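Local structure of polysaccharide deacetylase (Bacillus cereus, 4HD5) at residues Ile103-Lys108 with Ile138-Lys143; Leu245-Ile250 with Glu289-Lys294. The protein is a zinc-binding member of the polysaccharide deacetylase family that probably hydrolyses carbon-nitrogen bonds other than peptide bonds in carbohydrate substrates. All blocks are in the same frame, centred on the assembly; numbering follows the deposited sequence.

Contact 1. Residues Ile103-Lys108 with Ile138-Lys143; sequences IPFDIK and ITFEQK
F140 and the side chains of F105 and I107 meet in a small apolar cluster where two beta sheets face each other. From CB of F140, which lies beyond contact distance of the other segment, the side chain runs with CG beside the backbone N (chi1 -69°), and this brings one face of the ring against I107. CG is the first atom to touch, 4.1 Å from I107 CG2. Past it the ring lies with that face against the same methyl, its carbons 4.1 to 4.2 Å from I107 CG2, which stands 3.9 Å from the ring centroid and 3° off the normal, a well-centred CH-pi contact. On the flank of the ring, CE1 of F140 lies 3.9 Å from CE2 of F105, near the plane of the F105 ring and at its edge. The two phenyl side chains reach past each other in opposite directions and touch through one carbon each. I107 offers its methyl branch because CG1 occupies the slot between backbone N and carbonyl carbon (chi1 64°) and CG2 swings toward F140. Just before it, D106 closes an Asx turn: OD1 accepts from K108 N at 2.7 Å with its anti lone pair, which fastens the bend where the strand gives way to a 3-10 turn. F105 also packs edge-to-face with F117, and F105 and F140 are tied by backbone bonds to T61 and G115. Beyond F140, Q142 NE2 donates to the carbonyls of I193 and V196. Strand 103-106 belongs to the three-stranded sheet and strand 130-140 to the four-stranded one; aromatic and branched side chains interleaved between them form the hydrophobic core of a beta sandwich whose strand order is consistent with a fibronectin type III-like domain.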
loop_
_atom_site.group_PDB
_atom_site.type_symbol
_atom_site.label_atom_id
_atom_site.label_comp_id
_atom_site.label_asym_id
_atom_site.label_seq_id
_atom_site.Cartn_x
_atom_site.Cartn_y
_atom_site.Cartn_z
ATOM N N ILE A 103 -12.334 -28.621 3.171
ATOM C CA ILE A 103 -11.439 -28.315 4.286
ATOM C C ILE A 103 -11.782 -26.938 4.845
ATOM O O ILE A 103 -12.190 -26.052 4.099
ATOM C CB ILE A 103 -9.944 -28.341 3.882
ATOM C CG1 ILE A 103 -9.652 -27.364 2.734
ATOM C CG2 ILE A 103 -9.526 -29.750 3.489
ATOM C CD1 ILE A 103 -8.189 -27.008 2.599
ATOM N N PRO A 104 -11.645 -26.765 6.168
ATOM C CA PRO A 104 -11.727 -25.424 6.734
ATOM C C PRO A 104 -10.401 -24.706 6.537
ATOM O O PRO A 104 -9.350 -25.274 6.847
ATOM C CB PRO A 104 -11.974 -25.685 8.218
ATOM C CG PRO A 104 -11.321 -27.000 8.478
ATOM C CD PRO A 104 -11.433 -27.793 7.203
ATOM N N PHE A 105 -10.443 -23.486 6.002
ATOM C CA PHE A 105 -9.238 -22.661 5.906
ATOM C C PHE A 105 -9.375 -21.431 6.785
ATOM O O PHE A 105 -10.351 -20.697 6.665
ATOM C CB PHE A 105 -8.963 -22.223 4.468
ATOM C CG PHE A 105 -7.708 -21.408 4.328
ATOM C CD1 PHE A 105 -6.465 -22.020 4.409
ATOM C CD2 PHE A 105 -7.763 -20.032 4.158
ATOM C CE1 PHE A 105 -5.305 -21.279 4.304
ATOM C CE2 PHE A 105 -6.603 -19.287 4.046
ATOM C CZ PHE A 105 -5.372 -19.912 4.118
ATOM N N ASP A 106 -8.391 -21.218 7.657
ATOM C CA ASP A 106 -8.341 -20.058 8.547
ATOM C C ASP A 106 -6.938 -19.453 8.498
ATOM O O ASP A 106 -5.943 -20.178 8.568
ATOM C CB ASP A 106 -8.694 -20.470 9.982
ATOM C CG ASP A 106 -8.903 -19.274 10.909
ATOM O OD1 ASP A 106 -7.957 -18.484 11.107
ATOM O OD2 ASP A 106 -10.023 -19.127 11.444
ATOM N N ILE A 107 -6.856 -18.127 8.400
ATOM C CA ILE A 107 -5.561 -17.450 8.293
ATOM C C ILE A 107 -4.702 -17.554 9.566
ATOM O O ILE A 107 -3.530 -17.199 9.543
ATOM C CB ILE A 107 -5.705 -15.965 7.881
ATOM C CG1 ILE A 107 -6.452 -15.160 8.956
ATOM C CG2 ILE A 107 -6.395 -15.860 6.526
ATOM C CD1 ILE A 107 -6.591 -13.685 8.644
ATOM N N LYS A 108 -5.281 -18.046 10.664
ATOM C CA LYS A 108 -4.499 -18.377 11.864
ATOM C C LYS A 108 -3.411 -19.410 11.542
ATOM O O LYS A 108 -2.378 -19.448 12.204
ATOM C CB LYS A 108 -5.399 -18.897 12.998
ATOM C CG LYS A 108 -5.922 -20.312 12.783
ATOM C CD LYS A 108 -6.994 -20.706 13.788
ATOM C CE LYS A 108 -7.556 -22.081 13.451
ATOM N NZ LYS A 108 -8.569 -22.564 14.433
ATOM N N ILE A 138 -7.459 -16.859 -3.785
ATOM C CA ILE A 138 -8.314 -16.198 -2.812
ATOM C C ILE A 138 -7.488 -15.085 -2.164
ATOM O O ILE A 138 -6.313 -15.288 -1.834
ATOM C CB ILE A 138 -8.855 -17.186 -1.748
ATOM C CG1 ILE A 138 -9.897 -16.496 -0.863
ATOM C CG2 ILE A 138 -7.735 -17.765 -0.906
ATOM C CD1 ILE A 138 -10.644 -17.438 0.049
ATOM N N THR A 139 -8.106 -13.921 -1.988
ATOM C CA THR A 139 -7.402 -12.742 -1.492
ATOM C C THR A 139 -8.097 -12.153 -0.275
ATOM O O THR A 139 -9.212 -11.645 -0.360
ATOM C CB THR A 139 -7.250 -11.700 -2.608
ATOM O OG1 THR A 139 -6.354 -12.221 -3.595
ATOM C CG2 THR A 139 -6.706 -10.358 -2.076
ATOM N N PHE A 140 -7.423 -12.257 0.865
ATOM C CA PHE A 140 -7.844 -11.610 2.089
ATOM C C PHE A 140 -7.196 -10.224 2.103
ATOM O O PHE A 140 -5.976 -10.105 2.241
ATOM C CB PHE A 140 -7.406 -12.429 3.307
ATOM C CG PHE A 140 -8.130 -13.746 3.447
ATOM C CD1 PHE A 140 -7.741 -14.849 2.706
ATOM C CD2 PHE A 140 -9.201 -13.877 4.325
ATOM C CE1 PHE A 140 -8.405 -16.063 2.833
ATOM C CE2 PHE A 140 -9.873 -15.086 4.457
ATOM C CZ PHE A 140 -9.468 -16.180 3.711
ATOM N N GLU A 141 -8.006 -9.187 1.927
ATOM C CA GLU A 141 -7.490 -7.822 1.819
ATOM C C GLU A 141 -6.616 -7.513 3.015
ATOM O O GLU A 141 -6.997 -7.790 4.148
ATOM C CB GLU A 141 -8.634 -6.815 1.782
ATOM C CG GLU A 141 -9.493 -6.904 0.531
ATOM C CD GLU A 141 -8.734 -6.557 -0.728
ATOM O OE1 GLU A 141 -7.721 -5.827 -0.656
ATOM O OE2 GLU A 141 -9.157 -7.026 -1.802
ATOM N N GLN A 142 -5.440 -6.947 2.779
ATOM C CA GLN A 142 -4.659 -6.496 3.930
ATOM C C GLN A 142 -4.719 -4.998 4.132
ATOM O O GLN A 142 -4.962 -4.224 3.198
ATOM C CB GLN A 142 -3.229 -7.038 3.970
ATOM C CG GLN A 142 -2.473 -7.256 2.678
ATOM C CD GLN A 142 -1.083 -7.845 2.937
ATOM O OE1 GLN A 142 -0.805 -8.372 4.021
ATOM N NE2 GLN A 142 -0.215 -7.772 1.946
ATOM N N LYS A 143 -4.550 -4.613 5.386
ATOM C CA LYS A 143 -4.582 -3.224 5.784
ATOM C C LYS A 143 -3.322 -2.535 5.317
ATOM O O LYS A 143 -2.272 -3.157 5.232
ATOM C CB LYS A 143 -4.749 -3.111 7.294
ATOM C CG LYS A 143 -6.187 -3.358 7.716
ATOM C CD LYS A 143 -6.358 -3.703 9.189
ATOM C CE LYS A 143 -5.588 -2.760 10.108
ATOM N NZ LYS A 143 -4.316 -3.363 10.593
#

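Contact 2. Residues Leu245-Ile250 with Glu289-Lys294; sequences LSTSEI and EKITGK
I291 is directed toward the start of helix 247-255 and sets its two branches against two residues there, one turn apart. With CG1 beside the backbone N (chi1 -62°), the CG2 methyl of I291 lies anti to that N and reaches I250 CG2 at 4.1 Å and stands equally near T247 CG2, whereas its CD1 lies against the T247 hydroxyl, 4.1 Å from OG1. The I291 and T247 side chains are turned about a right angle to each other, the ethyl arm of the isoleucine passing beside the forked end of the threonine. T247 OG1 has its hydrogen-bond partner in D240 OD2; against the CD1 methyl it makes a packing contact. I250 meets I291 at a slant, and the same CG2 also touches T292 CG2 at 4.1 Å, giving a methyl cluster drawn from four residues. With OG1 of T292 between backbone N and carbonyl carbon (chi1 66°), CG2 is left beside the N to meet I250, while OG1 accepts from K294 N at 3.1 Å, an ST turn, just after the helix where G293 has positive phi. The partner helix is fixed at its beginning by a capping box, with S246 N bonded to E249 OE1 at 2.9 Å and E249 N bonded to S246 OG; E249 OE1 also forms a salt bridge to K209. K251 NZ adds a polar tie to the I291 carbonyl. The I250 side chain lies about 11 Å from those of the zinc ligands D206 and H264. The first turn of helix 247-255 thus packs on the last turn of helix 277-292, two successive helices of the beta/alpha barrel of the polysaccharide deacetylase family.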
loop_
_atom_site.group_PDB
_atom_site.type_symbol
_atom_site.label_atom_id
_atom_site.label_comp_id
_atom_site.label_asym_id
_atom_site.label_seq_id
_atom_site.Cartn_x
_atom_site.Cartn_y
_atom_site.Cartn_z
ATOM N N LEU A 245 11.661 22.626 -2.676
ATOM C CA LEU A 245 12.520 21.833 -3.546
ATOM C C LEU A 245 12.681 22.519 -4.904
ATOM O O LEU A 245 11.733 23.121 -5.413
ATOM C CB LEU A 245 11.940 20.432 -3.722
ATOM C CG LEU A 245 11.856 19.588 -2.448
ATOM C CD1 LEU A 245 10.819 18.493 -2.605
ATOM C CD2 LEU A 245 13.214 19.012 -2.082
ATOM N N SER A 246 13.879 22.441 -5.479
ATOM C CA SER A 246 14.114 22.956 -6.823
ATOM C C SER A 246 13.833 21.851 -7.831
ATOM O O SER A 246 13.676 20.690 -7.470
ATOM C CB SER A 246 15.555 23.433 -6.988
ATOM O OG SER A 246 16.438 22.330 -7.001
ATOM N N THR A 247 13.792 22.217 -9.100
ATOM C CA THR A 247 13.608 21.242 -10.165
ATOM C C THR A 247 14.711 20.168 -10.134
ATOM O O THR A 247 14.438 18.981 -10.306
ATOM C CB THR A 247 13.608 21.938 -11.540
ATOM O OG1 THR A 247 12.467 22.799 -11.639
ATOM C CG2 THR A 247 13.568 20.912 -12.673
ATOM N N SER A 248 15.955 20.589 -9.928
ATOM C CA SER A 248 17.070 19.638 -9.958
ATOM C C SER A 248 17.021 18.717 -8.740
ATOM O O SER A 248 17.425 17.563 -8.826
ATOM C CB SER A 248 18.420 20.355 -10.075
ATOM O OG SER A 248 18.741 21.013 -8.868
ATOM N N GLU A 249 16.502 19.211 -7.616
ATOM C CA GLU A 249 16.351 18.376 -6.424
ATOM C C GLU A 249 15.248 17.343 -6.635
ATOM O O GLU A 249 15.423 16.170 -6.331
ATOM C CB GLU A 249 16.056 19.225 -5.192
ATOM C CG GLU A 249 17.264 20.031 -4.736
ATOM C CD GLU A 249 16.958 21.004 -3.618
ATOM O OE1 GLU A 249 15.846 21.577 -3.595
ATOM O OE2 GLU A 249 17.853 21.216 -2.766
ATOM N N ILE A 250 14.120 17.787 -7.177
ATOM C CA ILE A 250 13.035 16.868 -7.516
ATOM C C ILE A 250 13.521 15.790 -8.477
ATOM O O ILE A 250 13.237 14.607 -8.284
ATOM C CB ILE A 250 11.825 17.618 -8.101
ATOM C CG1 ILE A 250 11.152 18.424 -6.988
ATOM C CG2 ILE A 250 10.823 16.648 -8.720
ATOM C CD1 ILE A 250 10.242 19.516 -7.478
ATOM N N GLU A 289 4.112 16.733 -14.136
ATOM C CA GLU A 289 4.529 15.666 -15.048
ATOM C C GLU A 289 5.710 16.043 -15.969
ATOM O O GLU A 289 6.586 15.205 -16.226
ATOM C CB GLU A 289 3.338 15.180 -15.888
ATOM C CG GLU A 289 2.468 14.178 -15.142
ATOM C CD GLU A 289 1.310 13.656 -15.955
ATOM O OE1 GLU A 289 1.036 14.197 -17.040
ATOM O OE2 GLU A 289 0.669 12.694 -15.500
ATOM N N LYS A 290 5.758 17.285 -16.438
ATOM C CA LYS A 290 6.896 17.726 -17.266
ATOM C C LYS A 290 8.167 17.919 -16.433
ATOM O O LYS A 290 9.264 17.811 -16.953
ATOM C CB LYS A 290 6.589 18.976 -18.110
ATOM C CG LYS A 290 6.101 20.220 -17.391
ATOM C CD LYS A 290 7.208 21.025 -16.703
ATOM C CE LYS A 290 6.646 22.191 -15.879
ATOM N NZ LYS A 290 6.389 23.388 -16.728
ATOM N N ILE A 291 8.015 18.187 -15.139
ATOM C CA ILE A 291 9.170 18.285 -14.260
ATOM C C ILE A 291 9.735 16.887 -14.002
ATOM O O ILE A 291 10.931 16.653 -14.180
ATOM C CB ILE A 291 8.825 18.957 -12.913
ATOM C CG1 ILE A 291 8.334 20.398 -13.116
ATOM C CG2 ILE A 291 10.027 18.936 -11.982
ATOM C CD1 ILE A 291 9.341 21.319 -13.751
ATOM N N THR A 292 8.870 15.958 -13.602
ATOM C CA THR A 292 9.330 14.659 -13.126
ATOM C C THR A 292 9.634 13.697 -14.248
ATOM O O THR A 292 10.441 12.801 -14.074
ATOM C CB THR A 292 8.297 13.965 -12.199
ATOM O OG1 THR A 292 7.110 13.635 -12.941
ATOM C CG2 THR A 292 7.949 14.859 -11.013
ATOM N N GLY A 293 8.949 13.854 -15.376
ATOM C CA GLY A 293 9.048 12.906 -16.488
ATOM C C GLY A 293 8.267 11.628 -16.257
ATOM O O GLY A 293 8.393 10.679 -17.010
ATOM N N LYS A 294 7.443 11.604 -15.215
ATOM C CA LYS A 294 6.659 10.434 -14.862
ATOM C C LYS A 294 5.221 10.852 -14.564
ATOM O O LYS A 294 4.986 11.996 -14.178
ATOM C CB LYS A 294 7.269 9.767 -13.634
ATOM C CG LYS A 294 8.656 9.182 -13.881
ATOM C CD LYS A 294 9.109 8.362 -12.685
ATOM C CE LYS A 294 10.386 7.583 -12.955
ATOM N NZ LYS A 294 10.231 6.610 -14.075
#

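How the contacts relate
The two contacts lie on opposite sides of the chain's centre, their own centres 41 Å apart, and share no strand or helix. Contact 1 is buried through and through, an aromatic-led core joining two sheets of the beta sandwich; contact 2 is partly buried and joins two helices of the deacetylase barrel through aliphatic methyls. In both, apolar side chains do the touching while short polar turns secure the backbone nearby. Contact 1 lies away from the zinc, whereas contact 2 belongs to the domain that binds it. They follow one another in sequence, and the 138-143 segment of contact 1 leads from the sandwich toward the barrel that contains contact 2.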